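Local coordinates for Uly1 (Catenovulum maritimum, PDB 7DRQ), which is an ulvan lyase of polysaccharide lyase family 24, and so probably cleaves the algal polysaccharide ulvan by beta-elimination, at residues E7-V10 against T11-A14; A337-K340 against D341-S344. All blocks are in the same frame, centred on the assembly; numbering follows the deposited sequence.

Interaction 1: E7-V10 against T11-A14; sequences EIKV and TDQA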
# COMPACT_ATOMS: atom_id res chain seq x y z
N GLU A 7 22.60 6.02 -6.19
CA GLU A 7 22.28 4.60 -6.11
C GLU A 7 22.94 4.06 -4.85
O GLU A 7 24.16 4.14 -4.71
CB GLU A 7 22.76 3.86 -7.35
CG GLU A 7 22.43 2.39 -7.34
CD GLU A 7 22.32 1.83 -8.74
OE1 GLU A 7 21.59 0.84 -8.90
OE2 GLU A 7 22.97 2.38 -9.67
N ILE A 8 22.13 3.53 -3.92
CA ILE A 8 22.54 3.25 -2.55
C ILE A 8 22.13 1.83 -2.20
O ILE A 8 20.95 1.48 -2.31
CB ILE A 8 21.90 4.25 -1.56
CG1 ILE A 8 22.24 5.68 -1.94
CG2 ILE A 8 22.33 3.95 -0.13
CD1 ILE A 8 21.02 6.50 -2.29
N LYS A 9 23.07 1.02 -1.74
CA LYS A 9 22.69 -0.30 -1.28
C LYS A 9 22.05 -0.18 0.10
O LYS A 9 22.55 0.54 0.97
CB LYS A 9 23.89 -1.25 -1.23
CG LYS A 9 23.54 -2.63 -0.70
CD LYS A 9 24.61 -3.66 -1.08
CE LYS A 9 25.72 -3.72 -0.05
NZ LYS A 9 26.74 -4.78 -0.41
N VAL A 10 20.91 -0.83 0.28
CA VAL A 10 20.25 -0.79 1.57
C VAL A 10 20.67 -1.97 2.43
O VAL A 10 21.09 -1.79 3.58
CB VAL A 10 18.73 -0.74 1.38
CG1 VAL A 10 18.02 -0.75 2.76
CG2 VAL A 10 18.35 0.49 0.58
N THR A 11 20.57 -3.18 1.89
CA THR A 11 20.96 -4.36 2.65
C THR A 11 21.20 -5.51 1.68
O THR A 11 20.72 -5.50 0.55
CB THR A 11 19.88 -4.75 3.68
OG1 THR A 11 20.33 -5.87 4.46
CG2 THR A 11 18.58 -5.13 2.99
N ASP A 12 21.99 -6.48 2.15
CA ASP A 12 22.14 -7.76 1.49
C ASP A 12 21.36 -8.85 2.21
O ASP A 12 21.52 -10.03 1.88
CB ASP A 12 23.61 -8.16 1.42
CG ASP A 12 24.40 -7.33 0.45
OD1 ASP A 12 23.92 -7.11 -0.69
OD2 ASP A 12 25.51 -6.88 0.82
N GLN A 13 20.53 -8.47 3.19
CA GLN A 13 19.86 -9.44 4.04
C GLN A 13 18.35 -9.26 4.05
O GLN A 13 17.69 -9.60 5.03
CB GLN A 13 20.39 -9.37 5.47
CG GLN A 13 21.89 -9.53 5.59
CD GLN A 13 22.26 -10.31 6.83
OE1 GLN A 13 21.75 -10.05 7.92
NE2 GLN A 13 23.15 -11.29 6.67
N ALA A 14 17.77 -8.71 2.98
CA ALA A 14 16.32 -8.54 2.92
C ALA A 14 15.63 -9.90 2.78
O ALA A 14 16.05 -10.75 1.99
CB ALA A 14 15.93 -7.65 1.74

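Interaction 2: A337-K340 against D341-S344; sequences ATAK and DQVS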
# COMPACT_ATOMS: atom_id res chain seq x y z
N ALA A 337 -18.75 -10.72 -22.73
CA ALA A 337 -18.28 -11.68 -21.73
C ALA A 337 -19.30 -11.71 -20.60
O ALA A 337 -19.12 -11.10 -19.54
CB ALA A 337 -16.88 -11.30 -21.23
N THR A 338 -20.40 -12.44 -20.85
CA THR A 338 -21.55 -12.47 -19.95
C THR A 338 -21.69 -13.74 -19.14
O THR A 338 -22.57 -13.81 -18.28
CB THR A 338 -22.85 -12.30 -20.75
OG1 THR A 338 -22.84 -13.19 -21.87
CG2 THR A 338 -23.00 -10.87 -21.25
N ALA A 339 -20.89 -14.77 -19.43
CA ALA A 339 -20.99 -16.00 -18.67
C ALA A 339 -20.45 -15.79 -17.26
O ALA A 339 -19.75 -14.81 -16.97
CB ALA A 339 -20.23 -17.14 -19.36
N LYS A 340 -20.80 -16.71 -16.38
CA LYS A 340 -20.35 -16.59 -15.00
C LYS A 340 -18.84 -16.46 -14.94
O LYS A 340 -18.11 -17.20 -15.61
CB LYS A 340 -20.80 -17.78 -14.17
CG LYS A 340 -22.26 -17.78 -13.93
CD LYS A 340 -22.70 -16.57 -13.12
CE LYS A 340 -24.20 -16.51 -13.08
NZ LYS A 340 -24.71 -17.79 -12.51
N ASP A 341 -18.38 -15.48 -14.17
CA ASP A 341 -16.97 -15.23 -13.88
C ASP A 341 -16.14 -14.87 -15.11
O ASP A 341 -14.92 -14.81 -15.02
CB ASP A 341 -16.33 -16.43 -13.18
CG ASP A 341 -16.94 -16.69 -11.82
OD1 ASP A 341 -17.60 -15.78 -11.28
OD2 ASP A 341 -16.75 -17.81 -11.28
N GLN A 342 -16.78 -14.57 -16.25
CA GLN A 342 -16.02 -14.33 -17.49
C GLN A 342 -15.25 -13.01 -17.47
O GLN A 342 -14.28 -12.86 -18.22
CB GLN A 342 -16.94 -14.35 -18.71
CG GLN A 342 -16.21 -14.69 -20.03
CD GLN A 342 -17.15 -14.87 -21.21
OE1 GLN A 342 -18.36 -15.03 -21.04
NE2 GLN A 342 -16.59 -14.83 -22.43
N VAL A 343 -15.66 -12.04 -16.65
CA VAL A 343 -14.90 -10.80 -16.46
C VAL A 343 -14.15 -10.92 -15.14
O VAL A 343 -14.77 -10.95 -14.07
CB VAL A 343 -15.81 -9.56 -16.45
CG1 VAL A 343 -14.95 -8.27 -16.31
CG2 VAL A 343 -16.68 -9.50 -17.69
N SER A 344 -12.83 -10.97 -15.21
CA SER A 344 -12.00 -11.20 -14.04
C SER A 344 -11.18 -9.94 -13.80
O SER A 344 -10.27 -9.62 -14.58
CB SER A 344 -11.11 -12.43 -14.23
OG SER A 344 -10.24 -12.61 -13.12

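Interaction 1: E7-V10 against T11-A14
The ammonium of Lys-9 reaches across to the carboxylate of Asp-12, three residues further along the same chain, and closes a salt bridge of 2.7 Å between Lys-9 NZ and Asp-12 OD2. The nitrogen comes in on the syn side of OD2, tilted 16° from the carboxylate plane. The two side chains cross at about a right angle, and the lysine methylenes run close by the carboxylate: CE lies 3.3 Å from Asp-12 OD2, while CD passes 3.5 Å from Asp-12 OD1. What brings the ammonium there is a bend in the lysine chain at chi3 (88°), after CG has started out anti to the backbone nitrogen. The other carboxylate oxygen, OD1, is hydrogen-bonded to OG1 of Thr-471 on the neighbouring strand 469-478, which helps to fix the rotation of the group. An alanine in place of Asp-12 would probably leave the Lys-9 ammonium without this mate and deprive Thr-471 OG1 of this partner. Between them in sequence, Val-10 and Thr-11 turn methyls to the same side, Val-10 CG1 lying 4.4 Å from Thr-11 CG2; Val-10 touches Met-62 and Thr-11 touches Trp-64, both on strand 59-65. Thr-11 OG1, anti to its own nitrogen (chi1 -177°), accepts from the backbone N of Gln-13, 2.9 Å from OG1. That bond makes an ST turn where the chain rounds a corner at Asp-12. Val-10 and Thr-11 together face Thr-472, a classic beta bulge on an outermost strand of a four-stranded antiparallel sheet.

Interaction 2: A337-K340 against D341-S344
Gln-342 folds its side chain back over Ala-337 and Ala-339, bracing a type II beta turn that runs from Ala-339 to Gln-342 and leads into strand 343-344. Two hydrogen bonds tie the turn, both between the same pair of residues. In the backbone one, Gln-342 N donates to Ala-339 O at 3.1 Å, with the donor 44° above the carbonyl plane and therefore not on a lone pair. In the other, the side-chain oxygen Gln-342 OE1 accepts from Ala-339 N at 3.0 Å, this time in the carbonyl plane. The amide gets there because CG is anti to the backbone nitrogen (chi1 -156°) and the chain runs on extended beyond it. The far end of the amide is held too, since NE2 is hydrogen-bonded to Glu-367 OE2 on strand 359-369, so both polar atoms of the group have partners.

At the corner of the turn Asp-341 takes the positive-phi position (phi 63°), and its backbone is hydrogen-bonded to Asp-285. Asp-285 and Phe-287, with Leu-283, bind a calcium ion, which lies about 5 Å from the Asp-341 side chain at the nearest atoms; the turn therefore packs beside the metal site.

The packing contacts centre on Ala-337. Its CB packs against the aliphatic and amide part of the glutamine, 3.6 Å from Gln-342 CD, and also meets the methyl CG2 of Val-343 at 4.0 Å. The same methyl touches the carbonyl of Ala-337, whose oxygen accepts from Arg-286 NE. Further round the turn, the methyl Ala-339 CB rests 3.3 Å from Gln-342 OE1.

In the fold
Both contacts are local, each made by one unbroken run of chain, yet their centres lie 44 Å apart and their nearest atoms about 30 Å, with no touch between them. Interaction 1 is a surface contact, on strand 3-15 beside strand 469-478, and has no annotated site nearby. Interaction 2 is partly buried, in a loop that enters strand 343-344 against strand 359-369 and borders one of the calcium sites. The chemistry differs too: charge pairing spans a bulged strand in residues 7-14, whereas in residues 337-344 a neutral amide and a main-chain bond secure a turn. The two belong to different antiparallel sheets.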